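Local coordinates for flagellar protein FlgA (Thermotoga maritima, PDB 3FRN) that probably acts as a periplasmic chaperone that assists formation of the P-ring of the flagellar basal body, at residues A[115-118]-A[122-125]; A[233-236]-A[242-245]. One frame throughout, in Å; residues are numbered along the deposited sequence. Where two conformers were deposited one is given.

Interaction 1: residues A[115-118]-A[122-125]; sequences TKIS and FSVF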
loop_
_atom_site.group_PDB
_atom_site.type_symbol
_atom_site.label_atom_id
_atom_site.label_comp_id
_atom_site.label_asym_id
_atom_site.label_seq_id
_atom_site.Cartn_x
_atom_site.Cartn_y
_atom_site.Cartn_z
ATOM N N THR A 115 5.677 -12.507 13.576
ATOM C CA THR A 115 4.253 -12.549 13.956
ATOM C C THR A 115 3.620 -11.173 13.763
ATOM O O THR A 115 4.270 -10.147 13.975
ATOM C CB THR A 115 4.085 -12.968 15.440
ATOM O OG1 THR A 115 5.111 -13.950 15.730
ATOM C CG2 THR A 115 2.672 -13.544 15.732
ATOM N N LYS A 116 2.353 -11.158 13.361
ATOM C CA LYS A 116 1.602 -9.919 13.169
ATOM C C LYS A 116 1.201 -9.318 14.507
ATOM O O LYS A 116 0.589 -9.993 15.337
ATOM C CB LYS A 116 0.356 -10.187 12.312
ATOM C CG LYS A 116 -0.512 -8.964 12.035
ATOM C CD LYS A 116 -1.493 -9.225 10.897
ATOM C CE LYS A 116 -2.517 -8.101 10.758
ATOM N NZ LYS A 116 -3.649 -8.217 11.741
ATOM N N ILE A 117 1.552 -8.052 14.716
ATOM C CA ILE A 117 1.129 -7.343 15.919
ATOM C C ILE A 117 -0.204 -6.659 15.642
ATOM O O ILE A 117 -1.184 -6.869 16.356
ATOM C CB ILE A 117 2.193 -6.325 16.401
ATOM C CG1 ILE A 117 3.501 -7.043 16.752
ATOM C CG2 ILE A 117 1.691 -5.532 17.603
ATOM C CD1 ILE A 117 3.338 -8.199 17.732
ATOM N N SER A 118 -0.223 -5.856 14.585
ATOM C CA SER A 118 -1.429 -5.197 14.113
ATOM C C SER A 118 -1.298 -4.975 12.610
ATOM O O SER A 118 -0.509 -5.650 11.938
ATOM C CB SER A 118 -1.620 -3.855 14.826
ATOM O OG SER A 118 -0.620 -2.921 14.423
ATOM N N PHE A 122 4.866 -5.904 12.376
ATOM C CA PHE A 122 5.241 -7.286 12.622
ATOM C C PHE A 122 6.371 -7.380 13.634
ATOM O O PHE A 122 7.264 -6.527 13.647
ATOM C CB PHE A 122 5.627 -7.976 11.304
ATOM C CG PHE A 122 4.456 -8.227 10.394
ATOM C CD1 PHE A 122 3.782 -9.446 10.425
ATOM C CD2 PHE A 122 4.014 -7.243 9.514
ATOM C CE1 PHE A 122 2.686 -9.681 9.594
ATOM C CE2 PHE A 122 2.914 -7.468 8.682
ATOM C CZ PHE A 122 2.254 -8.686 8.724
ATOM N N SER A 123 6.303 -8.396 14.500
ATOM C CA SER A 123 7.387 -8.687 15.434
ATOM C C SER A 123 8.318 -9.724 14.838
ATOM O O SER A 123 7.941 -10.882 14.682
ATOM C CB SER A 123 6.853 -9.188 16.777
ATOM O OG SER A 123 6.681 -8.120 17.696
ATOM N N VAL A 124 9.536 -9.306 14.517
ATOM C CA VAL A 124 10.532 -10.208 13.975
ATOM C C VAL A 124 11.475 -10.669 15.077
ATOM O O VAL A 124 12.343 -9.911 15.554
ATOM C CB VAL A 124 11.363 -9.531 12.856
ATOM C CG1 VAL A 124 12.356 -10.514 12.289
ATOM C CG2 VAL A 124 10.449 -8.993 11.753
ATOM N N PHE A 125 11.324 -11.926 15.459
ATOM C CA PHE A 125 12.109 -12.499 16.531
ATOM C C PHE A 125 13.339 -13.213 15.986
ATOM O O PHE A 125 13.227 -14.089 15.117
ATOM C CB PHE A 125 11.260 -13.475 17.345
ATOM C CG PHE A 125 12.047 -14.252 18.350
ATOM C CD1 PHE A 125 12.609 -13.611 19.451
ATOM C CD2 PHE A 125 12.239 -15.624 18.195
ATOM C CE1 PHE A 125 13.343 -14.319 20.386
ATOM C CE2 PHE A 125 12.971 -16.340 19.126
ATOM C CZ PHE A 125 13.522 -15.687 20.224
HETATM O O HOH W 1 7.418 -13.185 16.133
#
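Phe-122 turns CG away from its own carbonyl carbon (chi1 -71°), which carries its ring across to the backbone of Lys-116. The two residues form a non-hydrogen-bonded antiparallel pair in the beta hairpin of strands 111-118 and 121-127, part of the HotDog-like domain. The ring passes Lys-116 at a slant: CD1 of Phe-122 comes within 3.5 Å of CA of Lys-116, and CE1 of Phe-122 lies 3.6 Å from CB of Lys-116. Only the first carbons of the lysine are used, since the chain runs on from CB with its amine end leading away from Phe-122. Elsewhere the ring packs on Ala-87 of helix 74-87 and on Leu-139 of the next strand, joining the hairpin to helix 74-87, consistent with a HotDog-like fold, in which a sheet packs round a helix.

The neighbouring pair, Thr-115 and Ser-123, is hydrogen-bonded in both directions. Ser-123 N donates to Thr-115 O over 2.7 Å, and Thr-115 N donates to Ser-123 O over 3.0 Å. On the face of Thr-115 and Ser-123, Ile-117 CD1 approaches Ser-123 CB to 3.8 Å. Thr-115 O is also met by Phe-122 CA at 3.3 Å, a CA-H...O contact. Ser-123 O takes a second bond, donated by a water 2.8 Å away that also lies beside Thr-115 OG1.

Interaction 2: residues A[233-236]-A[242-245]; sequences VLEN and TVRA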
loop_
_atom_site.group_PDB
_atom_site.type_symbol
_atom_site.label_atom_id
_atom_site.label_comp_id
_atom_site.label_asym_id
_atom_site.label_seq_id
_atom_site.Cartn_x
_atom_site.Cartn_y
_atom_site.Cartn_z
ATOM N N VAL A 233 -30.815 -2.155 -28.734
ATOM C CA VAL A 233 -30.689 -2.661 -27.365
ATOM C C VAL A 233 -31.512 -1.860 -26.342
ATOM O O VAL A 233 -31.498 -0.626 -26.351
ATOM C CB VAL A 233 -29.205 -2.693 -26.934
ATOM C CG1 VAL A 233 -28.988 -3.772 -25.931
ATOM C CG2 VAL A 233 -28.291 -2.955 -28.125
ATOM N N LEU A 234 -32.225 -2.573 -25.466
ATOM C CA LEU A 234 -33.121 -1.954 -24.468
ATOM C C LEU A 234 -32.401 -1.646 -23.152
ATOM O O LEU A 234 -32.897 -0.870 -22.334
ATOM C CB LEU A 234 -34.338 -2.863 -24.212
ATOM C CG LEU A 234 -35.604 -2.524 -23.395
ATOM C CD1 LEU A 234 -35.434 -2.756 -21.880
ATOM C CD2 LEU A 234 -36.154 -1.124 -23.697
ATOM N N GLU A 235 -31.239 -2.268 -22.949
ATOM C CA GLU A 235 -30.458 -2.106 -21.724
ATOM C C GLU A 235 -28.973 -2.053 -22.065
ATOM O O GLU A 235 -28.561 -2.463 -23.152
ATOM C CB GLU A 235 -30.693 -3.286 -20.778
ATOM C CG GLU A 235 -32.079 -3.390 -20.173
ATOM C CD GLU A 235 -32.547 -4.832 -20.043
ATOM O OE1 GLU A 235 -31.964 -5.711 -20.715
ATOM O OE2 GLU A 235 -33.503 -5.084 -19.277
ATOM N N ASN A 236 -28.167 -1.563 -21.128
ATOM C CA ASN A 236 -26.718 -1.704 -21.223
ATOM C C ASN A 236 -26.353 -3.156 -20.928
ATOM O O ASN A 236 -27.090 -3.844 -20.231
ATOM C CB ASN A 236 -26.027 -0.747 -20.256
ATOM C CG ASN A 236 -26.196 0.706 -20.663
ATOM O OD1 ASN A 236 -25.278 1.316 -21.212
ATOM N ND2 ASN A 236 -27.378 1.266 -20.411
ATOM N N THR A 242 -27.749 -11.540 -21.170
ATOM C CA THR A 242 -28.933 -11.513 -21.993
ATOM C C THR A 242 -29.616 -10.152 -21.848
ATOM O O THR A 242 -30.098 -9.796 -20.767
ATOM C CB THR A 242 -29.902 -12.647 -21.604
ATOM O OG1 THR A 242 -29.248 -13.919 -21.745
ATOM C CG2 THR A 242 -31.133 -12.615 -22.485
ATOM N N VAL A 243 -29.644 -9.400 -22.948
ATOM C CA VAL A 243 -30.262 -8.078 -22.994
ATOM C C VAL A 243 -31.518 -8.086 -23.881
ATOM O O VAL A 243 -31.524 -8.685 -24.965
ATOM C CB VAL A 243 -29.273 -7.004 -23.519
ATOM C CG1 VAL A 243 -29.895 -5.645 -23.437
ATOM C CG2 VAL A 243 -28.003 -7.000 -22.699
ATOM N N ARG A 244 -32.576 -7.425 -23.411
ATOM C CA ARG A 244 -33.806 -7.252 -24.193
ATOM C C ARG A 244 -33.565 -6.246 -25.313
ATOM O O ARG A 244 -32.785 -5.309 -25.147
ATOM C CB ARG A 244 -34.945 -6.792 -23.286
ATOM C CG ARG A 244 -34.982 -7.551 -21.974
ATOM C CD ARG A 244 -35.835 -6.862 -20.938
ATOM N NE ARG A 244 -35.504 -7.314 -19.588
ATOM C CZ ARG A 244 -36.094 -8.332 -18.964
ATOM N NH1 ARG A 244 -37.056 -9.024 -19.563
ATOM N NH2 ARG A 244 -35.720 -8.660 -17.736
ATOM N N ALA A 245 -34.218 -6.456 -26.454
ATOM C CA ALA A 245 -34.013 -5.621 -27.638
ATOM C C ALA A 245 -35.269 -5.562 -28.510
ATOM O O ALA A 245 -36.203 -6.351 -28.304
ATOM C CB ALA A 245 -32.820 -6.132 -28.452
#
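Val-233 and Ala-245 face each other as a non-hydrogen-bonded antiparallel pair, CA to CA 4.5 Å, and the chains then spread until the CA atoms of Glu-235 and Val-243 stand 6.1 Å apart. Beyond the bridge, one backbone bond spans the two segments: Leu-234 N donates to Arg-244 O at 2.8 Å.

Where the backbones part, the side chain of Glu-235 fills in. Its CG lies opposite its carbonyl carbon (chi1 -68°) and the chain bends at the next torsion, so that the carboxylate reaches Arg-244 at two points. OE1 of Glu-235 accepts the backbone N of Arg-244 at 3.3 Å, a long but straight bond that arrives from above the carboxylate plane (42° out of it). OE2 of Glu-235 receives NE of Arg-244 at 3.0 Å on its syn side, close to the guanidinium plane; this is a salt bridge, although the two planes stand 76° apart. The far end of the arginine is held separately, by NH1 bonding to Tyr-253 OH. CG1 of Val-243 lies alongside OE1 of Glu-235 at 3.4 Å, and 3.6 Å from CB of Glu-235, and it also packs against Val-233. Val-243 rests on Val-258 of strand 253-259 as well. Such a pair of strands, splaying into its connecting loop, is a beta hairpin, here joining strands 229-233 and 242-246 in the C-terminal, SAF-related P-ring chaperone region.

Interactions 1 and 2 do not touch: their centres lie 53 Å apart and their nearest atoms about 40 Å apart, on opposite sides of the chain's centre. They follow one another in sequence, and they belong to different family regions, the HotDog-like domain for 115-118 with 122-125 and the P-ring chaperone region for 233-236 with 242-245. Both join antiparallel neighbours near a turn, but by different means. Interaction 1 rests on paired backbone bonds and an aromatic ring, whereas interaction 2 has one backbone bond across its segments and adds two bonds from a carboxylate. Each is a local contact between neighbouring parts of the chain, the second reaching into the loop after strand 229-233, and neither bridges the two regions.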